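Local coordinates for protein cephalosporin acylase (Bacillus halodurans, PDB 2NLZ) that probably acts as an N-terminal nucleophile acylase or transpeptidase on amide-bonded acyl groups, as a member of the gamma-glutamyltranspeptidase family, at residues 136-141 / 213-218; 278-283 / 447-452; 284-289 / 297-302. The protein carries 1 engineered substitution. All blocks are in the same frame, centred on the assembly; numbering follows the deposited sequence.

Contact 1 (136-141 / 213-218); sequences LPLAAS and ESNGES
A type I' beta turn running from Ser214 to Glu217 meets the single-turn helix 138-141, and Asn215 and Leu138 carry most of the meeting. Leu138 lays its CB 3.8 Å from Asn215 OD1, while its CD2 branch runs on past the amide to lie 3.9 Å from Asn215 CA. The same methyl marks the far end of the contact, near the backbone N of Gly216. On the turn side, CG of Asn215 stands beside its own backbone N and anti to the carbonyl carbon (chi1 -83°), which swings the amide toward the helix start. No direct hydrogen bond joins the two segments. A water does so instead: it accepts from Leu138 N at 2.8 Å and donates to Asn215 OD1 at 2.7 Å.

Each side is also organised from within. Pro137 occupies the N-cap position, and its carbonyl oxygen receives the N-H groups of both Ala140 and Ser141. The turn is closed by Glu217 N bonding to Ser214 O at 3.2 Å, with Asn215 and Gly216 at positive phi. Just beyond it, Ser218 N donates to Ser214 OG at 2.9 Å, with an N-H...O angle of 163°; that hydroxyl is also bonded to Ser210 O, tying the turn to the end of helix 202-212. Leu138 packs in addition on Ala127 and Ala130 of helix 122-133 and on Ile52 of helix 47-61, so its side chain joins the turn to a helical layer.

An N-H in the first turn of a helix has no acceptor in a preceding turn, and here the water links that donor to an amide oxygen. The leucine side chain and the water thus both meet the same atom, OD1 of Asn215.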
ATOM      1  N   LEU D 136     -40.434 -24.978 -10.197  1.00 42.40           N
ATOM      2  CA  LEU D 136     -40.042 -26.029 -11.127  1.00 43.31           C
ATOM      3  C   LEU D 136     -39.891 -27.373 -10.435  1.00 46.10           C
ATOM      4  O   LEU D 136     -39.578 -27.429  -9.244  1.00 45.32           O
ATOM      5  CB  LEU D 136     -38.709 -25.673 -11.786  1.00 46.27           C
ATOM      6  CG  LEU D 136     -38.535 -24.267 -12.338  1.00 37.19           C
ATOM      7  CD1 LEU D 136     -37.165 -24.157 -12.954  1.00 33.16           C
ATOM      8  CD2 LEU D 136     -39.623 -23.952 -13.356  1.00 39.70           C
ATOM      9  N   PRO D 137     -40.087 -28.466 -11.190  1.00 51.35           N
ATOM     10  CA  PRO D 137     -39.809 -29.771 -10.607  1.00 53.05           C
ATOM     11  C   PRO D 137     -38.299 -29.947 -10.446  1.00 48.83           C
ATOM     12  O   PRO D 137     -37.515 -29.342 -11.187  1.00 40.31           O
ATOM     13  CB  PRO D 137     -40.366 -30.749 -11.643  1.00 55.03           C
ATOM     14  CG  PRO D 137     -40.282 -29.999 -12.946  1.00 57.31           C
ATOM     15  CD  PRO D 137     -40.541 -28.562 -12.592  1.00 52.41           C
ATOM     16  N   LEU D 138     -37.909 -30.766  -9.475  1.00 39.88           N
ATOM     17  CA  LEU D 138     -36.510 -31.019  -9.143  1.00 34.10           C
ATOM     18  C   LEU D 138     -35.666 -31.387 -10.366  1.00 40.80           C
ATOM     19  O   LEU D 138     -34.499 -31.013 -10.452  1.00 50.61           O
ATOM     20  CB  LEU D 138     -36.439 -32.128  -8.094  1.00 32.49           C
ATOM     21  CG  LEU D 138     -35.354 -32.062  -7.030  1.00 30.09           C
ATOM     22  CD1 LEU D 138     -35.245 -30.657  -6.465  1.00 30.69           C
ATOM     23  CD2 LEU D 138     -35.640 -33.059  -5.933  1.00 25.07           C
ATOM     24  N   ALA D 139     -36.275 -32.098 -11.315  1.00 44.40           N
ATOM     25  CA  ALA D 139     -35.598 -32.522 -12.543  1.00 47.41           C
ATOM     26  C   ALA D 139     -35.235 -31.378 -13.491  1.00 46.56           C
ATOM     27  O   ALA D 139     -34.316 -31.499 -14.295  1.00 44.84           O
ATOM     28  CB  ALA D 139     -36.430 -33.551 -13.263  1.00 54.53           C
ATOM     29  N   ALA D 140     -35.968 -30.276 -13.405  1.00 43.17           N
ATOM     30  CA  ALA D 140     -35.640 -29.086 -14.178  1.00 40.26           C
ATOM     31  C   ALA D 140     -34.501 -28.376 -13.502  1.00 43.67           C
ATOM     32  O   ALA D 140     -33.513 -28.004 -14.144  1.00 33.78           O
ATOM     33  CB  ALA D 140     -36.823 -28.151 -14.250  1.00 36.54           C
ATOM     34  N   SER D 141     -34.656 -28.177 -12.194  1.00 43.76           N
ATOM     35  CA  SER D 141     -33.750 -27.314 -11.456  1.00 41.49           C
ATOM     36  C   SER D 141     -32.399 -27.972 -11.237  1.00 36.46           C
ATOM     37  O   SER D 141     -31.405 -27.284 -11.084  1.00 41.66           O
ATOM     38  CB  SER D 141     -34.378 -26.758 -10.156  1.00 38.04           C
ATOM     39  OG  SER D 141     -34.876 -27.767  -9.305  1.00 50.59           O
ATOM     40  N   GLU D 213     -35.667 -37.681 -10.386  1.00 56.27           N
ATOM     41  CA  GLU D 213     -36.813 -38.483 -10.815  1.00 60.11           C
ATOM     42  C   GLU D 213     -37.582 -39.116  -9.666  1.00 55.75           C
ATOM     43  O   GLU D 213     -38.615 -39.737  -9.884  1.00 57.41           O
ATOM     44  CB  GLU D 213     -36.358 -39.579 -11.776  1.00 59.46           C
ATOM     45  CG  GLU D 213     -35.931 -39.058 -13.136  1.00 75.51           C
ATOM     46  CD  GLU D 213     -35.261 -40.113 -13.991  1.00 76.16           C
ATOM     47  OE1 GLU D 213     -34.733 -39.750 -15.066  1.00 84.21           O
ATOM     48  OE2 GLU D 213     -35.259 -41.299 -13.594  1.00 76.46           O
ATOM     49  N   SER D 214     -37.089 -38.957  -8.445  1.00 54.73           N
ATOM     50  CA  SER D 214     -37.752 -39.551  -7.295  1.00 53.10           C
ATOM     51  C   SER D 214     -38.142 -38.530  -6.224  1.00 50.64           C
ATOM     52  O   SER D 214     -38.732 -38.899  -5.209  1.00 47.37           O
ATOM     53  CB  SER D 214     -36.870 -40.639  -6.684  1.00 59.84           C
ATOM     54  OG  SER D 214     -35.754 -40.059  -6.034  1.00 56.33           O
ATOM     55  N   ASN D 215     -37.835 -37.254  -6.467  1.00 46.85           N
ATOM     56  CA  ASN D 215     -37.951 -36.190  -5.452  1.00 47.32           C
ATOM     57  C   ASN D 215     -37.156 -36.514  -4.186  1.00 50.06           C
ATOM     58  O   ASN D 215     -37.629 -36.332  -3.061  1.00 49.05           O
ATOM     59  CB  ASN D 215     -39.412 -35.845  -5.127  1.00 49.92           C
ATOM     60  CG  ASN D 215     -40.018 -34.874  -6.123  1.00 52.91           C
ATOM     61  OD1 ASN D 215     -39.442 -33.834  -6.416  1.00 62.71           O
ATOM     62  ND2 ASN D 215     -41.192 -35.207  -6.637  1.00 55.34           N
ATOM     63  N   GLY D 216     -35.945 -37.018  -4.396  1.00 46.16           N
ATOM     64  CA  GLY D 216     -35.041 -37.343  -3.316  1.00 43.95           C
ATOM     65  C   GLY D 216     -35.335 -38.660  -2.643  1.00 47.69           C
ATOM     66  O   GLY D 216     -34.597 -39.075  -1.759  1.00 53.88           O
ATOM     67  N   GLU D 217     -36.400 -39.329  -3.066  1.00 52.44           N
ATOM     68  CA  GLU D 217     -36.851 -40.555  -2.407  1.00 51.52           C
ATOM     69  C   GLU D 217     -35.862 -41.719  -2.568  1.00 46.06           C
ATOM     70  O   GLU D 217     -35.702 -42.538  -1.658  1.00 44.76           O
ATOM     71  CB  GLU D 217     -38.247 -40.950  -2.914  1.00 53.04           C
ATOM     72  CG  GLU D 217     -39.185 -41.523  -1.852  1.00 58.48           C
ATOM     73  CD  GLU D 217     -39.593 -40.503  -0.798  1.00 59.36           C
ATOM     74  OE1 GLU D 217     -39.409 -39.286  -1.015  1.00 61.91           O
ATOM     75  OE2 GLU D 217     -40.107 -40.922   0.259  1.00 69.50           O
ATOM     76  N   SER D 218     -35.191 -41.769  -3.717  1.00 40.37           N
ATOM     77  CA  SER D 218     -34.256 -42.836  -4.035  1.00 38.91           C
ATOM     78  C   SER D 218     -33.052 -42.841  -3.114  1.00 42.41           C
ATOM     79  O   SER D 218     -32.490 -43.899  -2.842  1.00 46.28           O
ATOM     80  CB  SER D 218     -33.777 -42.704  -5.471  1.00 41.39           C
ATOM     81  OG  SER D 218     -32.655 -43.529  -5.698  1.00 47.31           O
TER
HETATM   82  O   HOH W   1     -39.596 -32.996  -8.931  1.00 33.45           O

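Contact 2 (278-283 / 447-452); sequences EALNIV and GHMQVM
Met449 reaches across from helix 444-457 to Ala279 and Leu280 on helix 274-283, forming an apolar helix-helix crossing within the helical part of this Ntn-hydrolase fold. The axes of the two short segments approach to 10.2 Å, with a signed crossing angle of -47°, and every side chain that touches is buried.

The close half of the interface is built round Met449. Its CG lies anti to the backbone N (chi1 -163°) and the chain stays extended through chi2, which projects the thioether across the gap before it bends at chi3. Leu280 CD1 lies 3.7 Å from Met449 CG, the leucine and methionine lying alongside each other and running antiparallel. Further out, the sulfur SD of Met449 sits 3.8 Å from Ala279 CB, the small side chain letting the long one come near the helix surface. Helix 294-314 shares this core: Met304 touches both Ala279 and Met449, and Ala307 also packs on Ala279.

Packing thins toward the C-terminal ends of the segments rather than toward solvent. Val283 points at the other helix, yet its side chain stays 5.0 Å from the nearest atom there, and the thioether end of Met452 turns away. The remaining neighbours of this half include Tyr259 of strand 250-259, which meets both Leu280 and Val283. His448 turns its ring away from the crossing, and its ND1 is hydrogen-bonded to Glu266 OE2. What links the two helices at the slack end is the other leucine branch, with Leu280 CD2 4.3 Å from Met452 CB.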
ATOM      1  N   GLU D 278     -25.190 -13.978  19.805  1.00 26.41           N
ATOM      2  CA  GLU D 278     -24.746 -13.640  21.149  1.00 30.12           C
ATOM      3  C   GLU D 278     -23.594 -12.624  21.128  1.00 33.24           C
ATOM      4  O   GLU D 278     -23.609 -11.639  21.878  1.00 33.38           O
ATOM      5  CB  GLU D 278     -24.337 -14.905  21.909  1.00 31.50           C
ATOM      6  CG  GLU D 278     -23.942 -14.654  23.354  1.00 18.52           C
ATOM      7  CD  GLU D 278     -23.392 -15.890  24.031  1.00 34.87           C
ATOM      8  OE1 GLU D 278     -23.719 -17.020  23.608  1.00 40.27           O
ATOM      9  OE2 GLU D 278     -22.620 -15.730  24.989  1.00 28.69           O
ATOM     10  N   ALA D 279     -22.610 -12.860  20.262  1.00 25.78           N
ATOM     11  CA  ALA D 279     -21.510 -11.917  20.089  1.00 29.99           C
ATOM     12  C   ALA D 279     -22.029 -10.529  19.723  1.00 30.99           C
ATOM     13  O   ALA D 279     -21.682  -9.551  20.385  1.00 29.32           O
ATOM     14  CB  ALA D 279     -20.510 -12.419  19.056  1.00 26.19           C
ATOM     15  N   LEU D 280     -22.880 -10.444  18.702  1.00 25.53           N
ATOM     16  CA  LEU D 280     -23.483  -9.156  18.339  1.00 31.87           C
ATOM     17  C   LEU D 280     -24.195  -8.513  19.525  1.00 37.68           C
ATOM     18  O   LEU D 280     -24.167  -7.285  19.682  1.00 33.71           O
ATOM     19  CB  LEU D 280     -24.455  -9.272  17.155  1.00 30.07           C
ATOM     20  CG  LEU D 280     -23.984  -8.960  15.727  1.00 28.83           C
ATOM     21  CD1 LEU D 280     -22.756  -8.053  15.725  1.00 32.60           C
ATOM     22  CD2 LEU D 280     -23.704 -10.230  14.944  1.00 33.77           C
ATOM     23  N   ASN D 281     -24.806  -9.355  20.359  1.00 37.15           N
ATOM     24  CA  ASN D 281     -25.576  -8.898  21.509  1.00 40.31           C
ATOM     25  C   ASN D 281     -24.694  -8.341  22.628  1.00 38.29           C
ATOM     26  O   ASN D 281     -25.063  -7.385  23.308  1.00 41.23           O
ATOM     27  CB  ASN D 281     -26.443 -10.042  22.034  1.00 46.09           C
ATOM     28  CG  ASN D 281     -27.813  -9.583  22.453  1.00 52.09           C
ATOM     29  OD1 ASN D 281     -28.371  -8.633  21.884  1.00 46.37           O
ATOM     30  ND2 ASN D 281     -28.377 -10.265  23.449  1.00 61.27           N
ATOM     31  N   ILE D 282     -23.531  -8.957  22.812  1.00 38.39           N
ATOM     32  CA  ILE D 282     -22.508  -8.431  23.708  1.00 28.74           C
ATOM     33  C   ILE D 282     -21.970  -7.095  23.171  1.00 28.50           C
ATOM     34  O   ILE D 282     -21.923  -6.100  23.885  1.00 31.05           O
ATOM     35  CB  ILE D 282     -21.349  -9.443  23.888  1.00 26.23           C
ATOM     36  CG1 ILE D 282     -21.839 -10.713  24.588  1.00 26.63           C
ATOM     37  CG2 ILE D 282     -20.248  -8.844  24.716  1.00 10.32           C
ATOM     38  CD1 ILE D 282     -20.917 -11.917  24.434  1.00 22.72           C
ATOM     39  N   VAL D 283     -21.600  -7.075  21.896  1.00 27.30           N
ATOM     40  CA  VAL D 283     -20.959  -5.906  21.301  1.00 31.36           C
ATOM     41  C   VAL D 283     -21.927  -4.715  21.125  1.00 33.69           C
ATOM     42  O   VAL D 283     -21.504  -3.563  21.069  1.00 26.94           O
ATOM     43  CB  VAL D 283     -20.223  -6.289  19.978  1.00 28.73           C
ATOM     44  CG1 VAL D 283     -21.021  -5.890  18.732  1.00 28.28           C
ATOM     45  CG2 VAL D 283     -18.853  -5.674  19.942  1.00 25.29           C
ATOM     46  N   GLY D 447     -17.053 -14.424  10.830  1.00 17.51           N
ATOM     47  CA  GLY D 447     -17.331 -13.789   9.539  1.00 22.60           C
ATOM     48  C   GLY D 447     -18.707 -13.145   9.459  1.00 19.31           C
ATOM     49  O   GLY D 447     -18.884 -12.105   8.821  1.00 22.05           O
ATOM     50  N   HIS D 448     -19.679 -13.773  10.111  1.00 19.91           N
ATOM     51  CA  HIS D 448     -21.013 -13.205  10.248  1.00 16.78           C
ATOM     52  C   HIS D 448     -20.965 -11.916  11.081  1.00 24.04           C
ATOM     53  O   HIS D 448     -21.614 -10.924  10.740  1.00 22.26           O
ATOM     54  CB  HIS D 448     -21.959 -14.214  10.899  1.00 16.37           C
ATOM     55  CG  HIS D 448     -22.510 -15.232   9.950  1.00 22.46           C
ATOM     56  ND1 HIS D 448     -23.790 -15.726  10.058  1.00 24.12           N
ATOM     57  CD2 HIS D 448     -21.962 -15.843   8.872  1.00 20.83           C
ATOM     58  CE1 HIS D 448     -24.007 -16.601   9.091  1.00 24.25           C
ATOM     59  NE2 HIS D 448     -22.911 -16.697   8.362  1.00 20.32           N
ATOM     60  N   MET D 449     -20.192 -11.921  12.164  1.00 19.66           N
ATOM     61  CA  MET D 449     -20.097 -10.726  12.993  1.00 23.31           C
ATOM     62  C   MET D 449     -19.438  -9.600  12.218  1.00 23.99           C
ATOM     63  O   MET D 449     -19.861  -8.445  12.319  1.00 18.28           O
ATOM     64  CB  MET D 449     -19.326 -10.979  14.292  1.00 16.88           C
ATOM     65  CG  MET D 449     -19.568  -9.884  15.330  1.00 17.88           C
ATOM     66  SD  MET D 449     -18.612  -9.892  16.877  1.00 31.70           S
ATOM     67  CE  MET D 449     -16.984  -9.968  16.210  1.00 38.38           C
ATOM     68  N   GLN D 450     -18.413  -9.942  11.435  1.00 21.89           N
ATOM     69  CA  GLN D 450     -17.685  -8.923  10.686  1.00 23.07           C
ATOM     70  C   GLN D 450     -18.531  -8.299   9.581  1.00 24.77           C
ATOM     71  O   GLN D 450     -18.637  -7.074   9.547  1.00 24.90           O
ATOM     72  CB  GLN D 450     -16.319  -9.419  10.204  1.00 15.53           C
ATOM     73  CG  GLN D 450     -15.320  -9.557  11.355  1.00 14.27           C
ATOM     74  CD  GLN D 450     -14.101 -10.403  11.003  1.00 23.27           C
ATOM     75  OE1 GLN D 450     -13.188  -9.939  10.323  1.00 24.68           O
ATOM     76  NE2 GLN D 450     -14.067 -11.635  11.492  1.00  5.20           N
ATOM     77  N   VAL D 451     -19.182  -9.110   8.733  1.00 20.70           N
ATOM     78  CA  VAL D 451     -20.016  -8.529   7.664  1.00 21.97           C
ATOM     79  C   VAL D 451     -21.191  -7.736   8.230  1.00 24.63           C
ATOM     80  O   VAL D 451     -21.575  -6.714   7.656  1.00 21.94           O
ATOM     81  CB  VAL D 451     -20.525  -9.539   6.573  1.00 12.78           C
ATOM     82  CG1 VAL D 451     -19.386 -10.338   5.974  1.00 13.34           C
ATOM     83  CG2 VAL D 451     -21.588 -10.455   7.118  1.00 31.67           C
ATOM     84  N   MET D 452     -21.740  -8.186   9.363  1.00 21.02           N
ATOM     85  CA  MET D 452     -22.865  -7.476   9.981  1.00 25.38           C
ATOM     86  C   MET D 452     -22.455  -6.102  10.493  1.00 24.52           C
ATOM     87  O   MET D 452     -23.162  -5.109  10.283  1.00 26.56           O
ATOM     88  CB  MET D 452     -23.552  -8.306  11.081  1.00 17.66           C
ATOM     89  CG  MET D 452     -24.535  -9.381  10.565  1.00 15.02           C
ATOM     90  SD  MET D 452     -25.801  -8.740   9.444  1.00 24.42           S
ATOM     91  CE  MET D 452     -25.067  -8.930   7.816  1.00 15.19           C
TER

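Contact 3 (284-289 / 297-302); sequences KGFEFY and YHKQIE
The ammonium nitrogen of Lys299 forms a salt bridge with Asp295 OD1, one turn back on helix 294-314, and the aliphatic stem of Lys299 is pressed against Phe286 and Phe288 of the loop 284-289. NZ also faces the loop backbone, but at 4.0 Å from Glu287 O the distance is too long for a hydrogen bond. The attachment to the loop is therefore made by the methylene groups.

Lys299 sets CG beside its backbone N (chi1 -68°) and runs extended from there, so that CB, CG, CD and CE all pass along the aromatic groups. Phe286 is met over one face. There Lys299 CD lies 4.0 Å from the ring centroid and 26° off the ring normal, a CH-pi interaction offset toward the rim, with Phe286 CG 3.7 Å from the same carbon. Phe288 is used differently: its CE1 stands 3.8 Å from Lys299 CD, which approaches obliquely, and 3.9 Å from Lys299 CB, which lies at the ring edge and in its plane. The stem therefore touches both rings, covering a face of Phe286 with CD while reaching the edge of Phe288 with CB.

Other groups hold the loop in place. Phe286 O receives a hydrogen bond from Arg260 NH2, and the side chain of Arg260 touches Phe288, which also leans on Phe458. At the loop's end, the poorly ordered Tyr289 stacks on Tyr289 of the second subunit. Because the lysine charge is paired within its own helix, probably little of the attraction to the loop is ionic. The fold element is a loop connecting two consecutive helices, 274-283 and 294-314, packed back on the second of them through a lysine.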
ATOM      1  N   LYS D 284     -23.222  -5.024  21.073  1.00 35.23           N
ATOM      2  CA  LYS D 284     -24.337  -4.067  20.974  1.00 32.45           C
ATOM      3  C   LYS D 284     -24.286  -2.916  21.984  1.00 32.86           C
ATOM      4  O   LYS D 284     -24.725  -1.809  21.685  1.00 31.49           O
ATOM      5  CB  LYS D 284     -25.629  -4.843  21.217  1.00 39.41           C
ATOM      6  CG  LYS D 284     -26.889  -4.260  20.673  1.00 37.84           C
ATOM      7  CD  LYS D 284     -27.887  -5.402  20.506  1.00 56.63           C
ATOM      8  CE  LYS D 284     -28.948  -5.451  21.594  1.00 56.43           C
ATOM      9  NZ  LYS D 284     -30.234  -4.844  21.125  1.00 55.84           N
ATOM     10  N   GLY D 285     -23.775  -3.193  23.183  1.00 32.30           N
ATOM     11  CA  GLY D 285     -23.726  -2.205  24.259  1.00 31.71           C
ATOM     12  C   GLY D 285     -22.638  -1.154  24.131  1.00 37.20           C
ATOM     13  O   GLY D 285     -22.656  -0.152  24.841  1.00 38.00           O
ATOM     14  N   PHE D 286     -21.679  -1.384  23.242  1.00 41.54           N
ATOM     15  CA  PHE D 286     -20.677  -0.378  22.916  1.00 34.64           C
ATOM     16  C   PHE D 286     -21.090   0.408  21.675  1.00 37.74           C
ATOM     17  O   PHE D 286     -21.777  -0.110  20.792  1.00 35.46           O
ATOM     18  CB  PHE D 286     -19.330  -1.032  22.623  1.00 36.61           C
ATOM     19  CG  PHE D 286     -18.827  -1.934  23.713  1.00 37.63           C
ATOM     20  CD1 PHE D 286     -18.588  -1.443  24.996  1.00 39.01           C
ATOM     21  CD2 PHE D 286     -18.534  -3.268  23.437  1.00 37.13           C
ATOM     22  CE1 PHE D 286     -18.090  -2.273  26.001  1.00 42.54           C
ATOM     23  CE2 PHE D 286     -18.031  -4.111  24.433  1.00 36.75           C
ATOM     24  CZ  PHE D 286     -17.809  -3.613  25.723  1.00 34.75           C
ATOM     25  N   GLU D 287     -20.659   1.662  21.612  1.00 49.86           N
ATOM     26  CA  GLU D 287     -20.762   2.450  20.389  1.00 58.58           C
ATOM     27  C   GLU D 287     -19.428   2.314  19.643  1.00 55.42           C
ATOM     28  O   GLU D 287     -18.431   1.881  20.230  1.00 51.18           O
ATOM     29  CB  GLU D 287     -21.081   3.923  20.705  1.00 70.12           C
ATOM     30  CG  GLU D 287     -22.325   4.165  21.578  1.00 84.31           C
ATOM     31  CD  GLU D 287     -23.627   3.777  20.892  1.00 94.77           C
ATOM     32  OE1 GLU D 287     -23.742   3.964  19.662  1.00 99.71           O
ATOM     33  OE2 GLU D 287     -24.541   3.289  21.590  1.00 91.43           O
ATOM     34  N   PHE D 288     -19.400   2.664  18.359  1.00 55.72           N
ATOM     35  CA  PHE D 288     -18.177   2.498  17.552  1.00 58.80           C
ATOM     36  C   PHE D 288     -17.807   3.719  16.709  1.00 71.50           C
ATOM     37  O   PHE D 288     -16.747   4.330  16.912  1.00 67.73           O
ATOM     38  CB  PHE D 288     -18.278   1.244  16.677  1.00 43.76           C
ATOM     39  CG  PHE D 288     -18.358  -0.021  17.468  1.00 34.91           C
ATOM     40  CD1 PHE D 288     -17.225  -0.545  18.074  1.00 21.99           C
ATOM     41  CD2 PHE D 288     -19.569  -0.673  17.642  1.00 39.08           C
ATOM     42  CE1 PHE D 288     -17.291  -1.702  18.826  1.00 31.75           C
ATOM     43  CE2 PHE D 288     -19.634  -1.839  18.395  1.00 40.42           C
ATOM     44  CZ  PHE D 288     -18.490  -2.347  18.990  1.00 34.16           C
ATOM     45  N   TYR D 289     -18.698   4.048  15.772  1.00 85.65           N
ATOM     46  CA  TYR D 289     -18.580   5.196  14.857  1.00 99.09           C
ATOM     47  C   TYR D 289     -17.631   4.949  13.678  1.00 93.64           C
ATOM     48  O   TYR D 289     -18.027   5.154  12.529  1.00 95.19           O
ATOM     49  CB  TYR D 289     -18.279   6.521  15.592  1.00114.04           C
ATOM     50  CG  TYR D 289     -19.215   6.817  16.757  1.00128.27           C
ATOM     51  CD1 TYR D 289     -20.571   7.082  16.545  1.00132.88           C
ATOM     52  CD2 TYR D 289     -18.742   6.832  18.072  1.00137.46           C
ATOM     53  CE1 TYR D 289     -21.428   7.351  17.611  1.00134.59           C
ATOM     54  CE2 TYR D 289     -19.590   7.101  19.144  1.00137.20           C
ATOM     55  CZ  TYR D 289     -20.929   7.358  18.906  1.00133.38           C
ATOM     56  OH  TYR D 289     -21.762   7.621  19.968  1.00129.60           O
ATOM     57  N   TYR D 297     -11.810  -3.214  16.759  1.00 26.32           N
ATOM     58  CA  TYR D 297     -11.362  -4.606  16.597  1.00 26.45           C
ATOM     59  C   TYR D 297     -11.282  -5.323  17.936  1.00 28.65           C
ATOM     60  O   TYR D 297     -11.668  -6.480  18.036  1.00 25.46           O
ATOM     61  CB  TYR D 297     -10.026  -4.715  15.847  1.00 19.21           C
ATOM     62  CG  TYR D 297     -10.127  -4.431  14.361  1.00 19.40           C
ATOM     63  CD1 TYR D 297     -10.686  -5.369  13.479  1.00 26.63           C
ATOM     64  CD2 TYR D 297      -9.652  -3.228  13.826  1.00 25.19           C
ATOM     65  CE1 TYR D 297     -10.790  -5.106  12.100  1.00 24.69           C
ATOM     66  CE2 TYR D 297      -9.744  -2.956  12.454  1.00 21.78           C
ATOM     67  CZ  TYR D 297     -10.312  -3.898  11.595  1.00 30.67           C
ATOM     68  OH  TYR D 297     -10.390  -3.623  10.239  1.00 26.51           O
ATOM     69  N   HIS D 298     -10.817  -4.622  18.967  1.00 28.28           N
ATOM     70  CA  HIS D 298     -10.721  -5.209  20.305  1.00 32.24           C
ATOM     71  C   HIS D 298     -12.068  -5.701  20.808  1.00 34.30           C
ATOM     72  O   HIS D 298     -12.210  -6.879  21.162  1.00 32.38           O
ATOM     73  CB  HIS D 298     -10.124  -4.219  21.302  1.00 27.03           C
ATOM     74  CG  HIS D 298      -9.940  -4.782  22.679  1.00 27.67           C
ATOM     75  ND1 HIS D 298      -9.044  -5.792  22.959  1.00 26.94           N
ATOM     76  CD2 HIS D 298     -10.523  -4.457  23.858  1.00 27.92           C
ATOM     77  CE1 HIS D 298      -9.086  -6.072  24.250  1.00 25.91           C
ATOM     78  NE2 HIS D 298      -9.981  -5.280  24.818  1.00 24.80           N
ATOM     79  N   LYS D 299     -13.052  -4.801  20.825  1.00 32.65           N
ATOM     80  CA  LYS D 299     -14.400  -5.158  21.266  1.00 32.48           C
ATOM     81  C   LYS D 299     -15.004  -6.278  20.400  1.00 32.21           C
ATOM     82  O   LYS D 299     -15.572  -7.231  20.943  1.00 21.73           O
ATOM     83  CB  LYS D 299     -15.301  -3.924  21.324  1.00 27.62           C
ATOM     84  CG  LYS D 299     -14.916  -2.937  22.420  1.00 33.24           C
ATOM     85  CD  LYS D 299     -15.530  -1.565  22.163  1.00 52.17           C
ATOM     86  CE  LYS D 299     -15.201  -0.590  23.275  1.00 44.66           C
ATOM     87  NZ  LYS D 299     -15.694   0.768  22.928  1.00 53.40           N
ATOM     88  N   GLN D 300     -14.856  -6.175  19.074  1.00 24.66           N
ATOM     89  CA  GLN D 300     -15.254  -7.253  18.167  1.00 24.75           C
ATOM     90  C   GLN D 300     -14.697  -8.572  18.673  1.00 26.33           C
ATOM     91  O   GLN D 300     -15.460  -9.449  19.068  1.00 28.05           O
ATOM     92  CB  GLN D 300     -14.739  -7.025  16.738  1.00 25.11           C
ATOM     93  CG  GLN D 300     -15.501  -6.010  15.916  1.00 28.30           C
ATOM     94  CD  GLN D 300     -15.016  -5.922  14.471  1.00 38.32           C
ATOM     95  OE1 GLN D 300     -13.829  -5.781  14.221  1.00 43.82           O
ATOM     96  NE2 GLN D 300     -15.943  -5.990  13.520  1.00 42.83           N
ATOM     97  N   ILE D 301     -13.365  -8.680  18.680  1.00 24.49           N
ATOM     98  CA  ILE D 301     -12.632  -9.911  19.038  1.00 21.93           C
ATOM     99  C   ILE D 301     -12.971 -10.435  20.446  1.00 28.61           C
ATOM    100  O   ILE D 301     -13.175 -11.636  20.637  1.00 24.45           O
ATOM    101  CB  ILE D 301     -11.081  -9.726  18.869  1.00 16.74           C
ATOM    102  CG1 ILE D 301     -10.717  -9.515  17.401  1.00 28.31           C
ATOM    103  CG2 ILE D 301     -10.299 -10.923  19.382  1.00  2.07           C
ATOM    104  CD1 ILE D 301      -9.381  -8.821  17.189  1.00 24.99           C
ATOM    105  N   GLU D 302     -13.065  -9.534  21.422  1.00 30.73           N
ATOM    106  CA  GLU D 302     -13.412  -9.949  22.781  1.00 29.23           C
ATOM    107  C   GLU D 302     -14.819 -10.521  22.910  1.00 29.15           C
ATOM    108  O   GLU D 302     -14.997 -11.579  23.515  1.00 30.39           O
ATOM    109  CB  GLU D 302     -13.201  -8.810  23.768  1.00 32.43           C
ATOM    110  CG  GLU D 302     -11.752  -8.363  23.895  1.00 33.68           C
ATOM    111  CD  GLU D 302     -10.847  -9.392  24.559  1.00 34.77           C
ATOM    112  OE1 GLU D 302     -10.486 -10.408  23.919  1.00 18.74           O
ATOM    113  OE2 GLU D 302     -10.475  -9.158  25.728  1.00 49.07           O
TER

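Overall arrangement
Along the chain contact 1 closes before the other two open, whereas contact 3 is nested inside the long loop that contact 2 closes. Contact 1 lies across the chain's centre from both, its own centre 37 Å from that of contact 2 and 46 Å from that of contact 3. Contacts 2 and 3 are neighbours, with centres 9 Å apart, because helix 274-283 runs into the loop of contact 3 and then helix 294-314. Val283 packs on Phe288, and Met449 reaches Gln300, so the buried helix crossing continues directly into the surface loop beside the second subunit. All three belong to the gamma-glutamyltranspeptidase-like part of the chain; contact 1 and the pair 2 and 3 thus mark two separate regions of the subunit.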